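Local coordinates for A rubisco-like protein (Burkholderia fungorum, PDB 3NWR), which is a RuBisCO-like protein classed as a lyase, of unestablished reaction, with the RuBisCO large-chain fold, at residues L385-D389 / R423-F428; F378-I384 / S397-W402. One frame throughout, in Å; residues are numbered along the deposited sequence.

Contact 1: L385-D389 / R423-F428; sequences LAHPD and RALAFF
Leaving the short helix 382-385, the chain drops helical geometry at Ala386, turns extended at His387 (phi/psi -56/135) and bends back through Pro388-Asp389, fastened by Asp389 N donating to His387 ND1 at 3.0 Å. Beside it runs the last turn of helix 419-427, with CA atoms of His387 and Ala424 6.3 Å apart, those of Pro388 and Phe427 7.3 Å. Arg423, chi1 to chi3 all m, curls so that NH2 reaches Asp389 OD1 at 2.8 Å, a salt bridge approached over the guanidinium face. Ala424 CB touches His387 CD2 at 3.8 Å; His387 NE2 is hydrogen-bonded to Glu420 O, one turn before Ala424. The C-terminal helix of the RuBisCO-type barrel domain packs on the linker between the last strand's two following helices. Phe427 (chi1 t) offers a ring face to Pro388: CD lies 4.1 Å from the ring centroid, a CH-pi contact, and CG 3.3 Å from Phe427 CG. Phe428 (chi1 m) brings CZ to 3.9 Å from His387 N, which lies near its ring plane.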
loop_
_atom_site.group_PDB
_atom_site.type_symbol
_atom_site.label_atom_id
_atom_site.label_comp_id
_atom_site.label_asym_id
_atom_site.label_seq_id
_atom_site.Cartn_x
_atom_site.Cartn_y
_atom_site.Cartn_z
ATOM N N LEU A 385 -7.623 -31.410 2.965
ATOM C CA LEU A 385 -8.993 -31.633 2.508
ATOM C C LEU A 385 -9.125 -32.633 1.365
ATOM O O LEU A 385 -10.200 -33.198 1.156
ATOM C CB LEU A 385 -9.645 -30.302 2.128
ATOM C CG LEU A 385 -9.687 -29.270 3.258
ATOM C CD1 LEU A 385 -10.492 -28.057 2.834
ATOM C CD2 LEU A 385 -10.259 -29.883 4.534
ATOM N N ALA A 386 -8.038 -32.852 0.631
ATOM C CA ALA A 386 -8.060 -33.770 -0.506
ATOM C C ALA A 386 -7.387 -35.111 -0.203
ATOM O O ALA A 386 -7.169 -35.925 -1.105
ATOM C CB ALA A 386 -7.433 -33.113 -1.733
ATOM N N HIS A 387 -7.056 -35.351 1.063
ATOM C CA HIS A 387 -6.514 -36.654 1.444
ATOM C C HIS A 387 -7.506 -37.734 1.011
ATOM O O HIS A 387 -8.709 -37.589 1.219
ATOM C CB HIS A 387 -6.283 -36.723 2.954
ATOM C CG HIS A 387 -5.491 -37.919 3.390
ATOM N ND1 HIS A 387 -6.008 -39.196 3.380
ATOM C CD2 HIS A 387 -4.225 -38.031 3.859
ATOM C CE1 HIS A 387 -5.097 -40.043 3.821
ATOM N NE2 HIS A 387 -4.001 -39.364 4.112
ATOM N N PRO A 388 -7.004 -38.822 0.406
ATOM C CA PRO A 388 -7.849 -39.889 -0.156
ATOM C C PRO A 388 -8.817 -40.499 0.855
ATOM O O PRO A 388 -9.848 -41.045 0.462
ATOM C CB PRO A 388 -6.836 -40.958 -0.578
ATOM C CG PRO A 388 -5.556 -40.247 -0.730
ATOM C CD PRO A 388 -5.568 -39.098 0.231
ATOM N N ASP A 389 -8.485 -40.418 2.138
ATOM C CA ASP A 389 -9.281 -41.068 3.171
ATOM C C ASP A 389 -10.092 -40.061 3.973
ATOM O O ASP A 389 -10.653 -40.399 5.014
ATOM C CB ASP A 389 -8.385 -41.886 4.103
ATOM C CG ASP A 389 -7.598 -42.953 3.360
ATOM O OD1 ASP A 389 -8.184 -43.620 2.479
ATOM O OD2 ASP A 389 -6.395 -43.123 3.654
ATOM N N ARG A 423 -0.307 -42.905 3.283
ATOM C CA ARG A 423 -1.271 -42.659 2.213
ATOM C C ARG A 423 -1.113 -41.263 1.604
ATOM O O ARG A 423 -1.242 -41.079 0.401
ATOM C CB ARG A 423 -2.696 -42.851 2.738
ATOM C CG ARG A 423 -3.049 -44.288 3.058
ATOM C CD ARG A 423 -3.250 -45.078 1.782
ATOM N NE ARG A 423 -4.376 -44.568 1.003
ATOM C CZ ARG A 423 -5.610 -45.058 1.066
ATOM N NH1 ARG A 423 -5.880 -46.074 1.874
ATOM N NH2 ARG A 423 -6.575 -44.534 0.319
ATOM N N ALA A 424 -0.833 -40.274 2.445
ATOM C CA ALA A 424 -0.618 -38.919 1.959
ATOM C C ALA A 424 0.608 -38.851 1.054
ATOM O O ALA A 424 0.569 -38.256 -0.024
ATOM C CB ALA A 424 -0.460 -37.966 3.133
ATOM N N LEU A 425 1.702 -39.466 1.489
ATOM C CA LEU A 425 2.941 -39.390 0.718
ATOM C C LEU A 425 2.773 -40.043 -0.648
ATOM O O LEU A 425 3.307 -39.564 -1.647
ATOM C CB LEU A 425 4.089 -40.035 1.492
ATOM C CG LEU A 425 4.483 -39.295 2.779
ATOM C CD1 LEU A 425 5.500 -40.093 3.588
ATOM C CD2 LEU A 425 5.017 -37.894 2.459
ATOM N N ALA A 426 2.019 -41.135 -0.684
ATOM C CA ALA A 426 1.761 -41.837 -1.937
ATOM C C ALA A 426 0.845 -41.036 -2.865
ATOM O O ALA A 426 1.051 -40.993 -4.078
ATOM C CB ALA A 426 1.160 -43.210 -1.653
ATOM N N PHE A 427 -0.166 -40.397 -2.283
ATOM C CA PHE A 427 -1.182 -39.697 -3.065
ATOM C C PHE A 427 -0.708 -38.356 -3.622
ATOM O O PHE A 427 -0.881 -38.066 -4.808
ATOM C CB PHE A 427 -2.446 -39.497 -2.229
ATOM C CG PHE A 427 -3.545 -38.779 -2.960
ATOM C CD1 PHE A 427 -4.405 -39.473 -3.798
ATOM C CD2 PHE A 427 -3.727 -37.416 -2.805
ATOM C CE1 PHE A 427 -5.419 -38.818 -4.470
ATOM C CE2 PHE A 427 -4.737 -36.755 -3.476
ATOM C CZ PHE A 427 -5.585 -37.457 -4.307
ATOM N N PHE A 428 -0.124 -37.531 -2.761
ATOM C CA PHE A 428 0.334 -36.210 -3.172
ATOM C C PHE A 428 1.714 -36.286 -3.817
ATOM O O PHE A 428 2.156 -35.330 -4.454
ATOM C CB PHE A 428 0.358 -35.242 -1.981
ATOM C CG PHE A 428 -0.996 -34.985 -1.375
ATOM C CD1 PHE A 428 -1.918 -34.179 -2.021
ATOM C CD2 PHE A 428 -1.339 -35.537 -0.151
ATOM C CE1 PHE A 428 -3.160 -33.939 -1.465
ATOM C CE2 PHE A 428 -2.577 -35.292 0.415
ATOM C CZ PHE A 428 -3.489 -34.492 -0.250
#

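Contact 2: F378-I384 / S397-W402; sequences FMSGGGI and SVRQAW. With SO4 (sulfate ion), chain C; SO4 (sulfate ion), chain B.
Phe378 and Met379 are extended, in strand 377-379; Gly381 (phi/psi -101/-97) is the N-cap, and Gly382 to Ile384 turn helically, with Ile384 N bonded to Gly381 O at 3.0 Å. Segment 397-402 is regular helix; the two segments come closest at the CA atoms of Ile384 and Val398, 7.4 Å apart. Val398 points into the contact: CG1 is 3.9 Å from Phe378 CD2, and CG2 4.1 Å from Ile384 CG1. One turn on, Trp402 (chi1 m, chi2 108°) directs its edge at the face of Phe378 (chi1 t), a T-shaped pair with planes at 85° and phenyl and five-membered ring centroids 5.0 Å apart; Trp402 NE1 lies 3.7 Å from Phe378 CD2, without a hydrogen-bond partner. This is beta/alpha packing in the TIM barrel, its last strand, 377-379, against helix 391-407, with short helix 382-385 between them in sequence; Ile164 of the first strand also touches Val398 and Trp402. Water 1 donates to Gly383 O and Ser397 OG, 2.9 Å each; Ser397 OG is also hydrogen-bonded to Gly394 O. Gly382 N donates to O1 of the chain B sulfate at 3.0 Å, Arg399 NH1 and NH2 to O4 (2.9 Å) and O1 (3.1 Å) of the chain C sulfate.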
loop_
_atom_site.group_PDB
_atom_site.type_symbol
_atom_site.label_atom_id
_atom_site.label_comp_id
_atom_site.label_asym_id
_atom_site.label_seq_id
_atom_site.Cartn_x
_atom_site.Cartn_y
_atom_site.Cartn_z
ATOM N N PHE A 378 0.701 -23.526 10.476
ATOM C CA PHE A 378 0.866 -24.301 9.248
ATOM C C PHE A 378 -0.474 -24.443 8.541
ATOM O O PHE A 378 -1.334 -25.231 8.967
ATOM C CB PHE A 378 1.426 -25.680 9.626
ATOM C CG PHE A 378 1.944 -26.492 8.458
ATOM C CD1 PHE A 378 3.137 -26.161 7.845
ATOM C CD2 PHE A 378 1.244 -27.605 8.005
ATOM C CE1 PHE A 378 3.626 -26.921 6.781
ATOM C CE2 PHE A 378 1.732 -28.380 6.948
ATOM C CZ PHE A 378 2.920 -28.022 6.331
ATOM N N MET A 379 -0.653 -23.673 7.472
ATOM C CA MET A 379 -1.917 -23.646 6.740
ATOM C C MET A 379 -1.880 -24.642 5.607
ATOM O O MET A 379 -1.047 -24.529 4.700
ATOM C CB MET A 379 -2.174 -22.252 6.155
ATOM C CG MET A 379 -2.125 -21.116 7.168
ATOM S SD MET A 379 -3.436 -21.210 8.389
ATOM C CE MET A 379 -4.870 -21.338 7.343
ATOM N N SER A 380 -2.802 -25.597 5.644
ATOM C CA SER A 380 -2.896 -26.619 4.613
ATOM C C SER A 380 -4.310 -26.637 4.037
ATOM O O SER A 380 -5.293 -26.648 4.781
ATOM C CB SER A 380 -2.520 -27.981 5.207
ATOM O OG SER A 380 -2.544 -29.006 4.223
ATOM N N GLY A 381 -4.406 -26.612 2.712
ATOM C CA GLY A 381 -5.689 -26.683 2.031
ATOM C C GLY A 381 -5.936 -28.083 1.523
ATOM O O GLY A 381 -6.369 -28.949 2.274
ATOM N N GLY A 382 -5.631 -28.318 0.249
ATOM C CA GLY A 382 -5.781 -29.645 -0.316
ATOM C C GLY A 382 -4.960 -30.696 0.417
ATOM O O GLY A 382 -5.338 -31.864 0.456
ATOM N N GLY A 383 -3.827 -30.293 0.989
ATOM C CA GLY A 383 -2.984 -31.223 1.727
ATOM C C GLY A 383 -3.723 -31.918 2.859
ATOM O O GLY A 383 -3.330 -33.006 3.305
ATOM N N ILE A 384 -4.788 -31.278 3.330
ATOM C CA ILE A 384 -5.675 -31.851 4.334
ATOM C C ILE A 384 -6.983 -32.312 3.697
ATOM O O ILE A 384 -7.389 -33.469 3.844
ATOM C CB ILE A 384 -5.997 -30.817 5.425
ATOM C CG1 ILE A 384 -4.855 -30.744 6.439
ATOM C CG2 ILE A 384 -7.304 -31.164 6.131
ATOM C CD1 ILE A 384 -4.966 -29.531 7.376
ATOM N N SER A 397 -2.533 -36.929 8.860
ATOM C CA SER A 397 -1.287 -37.077 8.107
ATOM C C SER A 397 -0.330 -35.923 8.410
ATOM O O SER A 397 0.880 -36.115 8.544
ATOM C CB SER A 397 -1.549 -37.196 6.599
ATOM O OG SER A 397 -1.905 -35.962 5.999
ATOM N N VAL A 398 -0.870 -34.719 8.536
ATOM C CA VAL A 398 -0.036 -33.563 8.831
ATOM C C VAL A 398 0.491 -33.619 10.266
ATOM O O VAL A 398 1.670 -33.342 10.513
ATOM C CB VAL A 398 -0.816 -32.257 8.570
ATOM C CG1 VAL A 398 -0.079 -31.051 9.139
ATOM C CG2 VAL A 398 -1.057 -32.092 7.063
ATOM N N ARG A 399 -0.375 -33.998 11.210
ATOM C CA ARG A 399 0.039 -34.148 12.604
ATOM C C ARG A 399 1.111 -35.239 12.753
ATOM O O ARG A 399 2.053 -35.091 13.529
ATOM C CB ARG A 399 -1.167 -34.458 13.492
ATOM C CG ARG A 399 -2.119 -33.277 13.678
ATOM C CD ARG A 399 -1.522 -32.249 14.645
ATOM N NE ARG A 399 -1.399 -32.819 15.979
ATOM C CZ ARG A 399 -2.390 -32.875 16.863
ATOM N NH1 ARG A 399 -3.579 -32.361 16.560
ATOM N NH2 ARG A 399 -2.190 -33.437 18.053
ATOM N N GLN A 400 0.956 -36.323 12.003
ATOM C CA GLN A 400 1.951 -37.403 12.013
ATOM C C GLN A 400 3.290 -36.939 11.440
ATOM O O GLN A 400 4.354 -37.287 11.960
ATOM C CB GLN A 400 1.426 -38.613 11.245
ATOM C CG GLN A 400 0.389 -39.408 12.023
ATOM C CD GLN A 400 -0.329 -40.433 11.169
ATOM O OE1 GLN A 400 -0.215 -40.430 9.942
ATOM N NE2 GLN A 400 -1.092 -41.315 11.818
ATOM N N ALA A 401 3.244 -36.134 10.379
ATOM C CA ALA A 401 4.467 -35.553 9.834
ATOM C C ALA A 401 5.176 -34.693 10.883
ATOM O O ALA A 401 6.392 -34.771 11.045
ATOM C CB ALA A 401 4.165 -34.734 8.582
ATOM N N TRP A 402 4.416 -33.857 11.589
ATOM C CA TRP A 402 5.010 -33.043 12.643
ATOM C C TRP A 402 5.600 -33.887 13.777
ATOM O O TRP A 402 6.703 -33.604 14.246
ATOM C CB TRP A 402 4.010 -31.995 13.160
ATOM C CG TRP A 402 3.936 -30.844 12.204
ATOM C CD1 TRP A 402 2.906 -30.529 11.365
ATOM C CD2 TRP A 402 4.968 -29.884 11.951
ATOM N NE1 TRP A 402 3.230 -29.421 10.613
ATOM C CE2 TRP A 402 4.487 -29.003 10.956
ATOM C CE3 TRP A 402 6.246 -29.672 12.482
ATOM C CZ2 TRP A 402 5.246 -27.943 10.468
ATOM C CZ3 TRP A 402 7.004 -28.617 11.993
ATOM C CH2 TRP A 402 6.492 -27.753 11.004
HETATM S S SO4 C . -5.157 -32.012 19.995
HETATM O O1 SO4 C . -4.587 -33.353 19.977
HETATM O O2 SO4 C . -4.175 -31.085 20.552
HETATM O O3 SO4 C . -6.366 -32.010 20.816
HETATM O O4 SO4 C . -5.483 -31.619 18.629
HETATM S S SO4 B . -3.212 -25.751 -1.956
HETATM O O1 SO4 B . -4.431 -25.928 -1.169
HETATM O O2 SO4 B . -2.266 -26.822 -1.667
HETATM O O3 SO4 B . -2.609 -24.465 -1.623
HETATM O O4 SO4 B . -3.546 -25.760 -3.376
HETATM O O HOH W 1 -0.781 -34.179 3.976
#

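Overall arrangement
The segments of the two contacts alternate along the chain, and the contacts lie with centres about 10 Å apart on the same side of the chain's centre. Helix 382-385 and the linker after it join them: its start belongs to contact 2, its exit to contact 1. They touch directly where Phe428 CZ comes 3.3 Å from Gly382 O, and Ala424 CB 3.7 Å from Ser397 CB. Contact 2 is buried, contact 1 partly exposed. The sulfate on Gly382 N, also bound by Lys324 and Gly358, sits beyond the C-terminal end of strand 377-379, where TIM barrels carry their active sites; it probably marks the phosphate-binding place known in RuBisCO. The other sulfate joins Arg399 to Arg161 and Arg228.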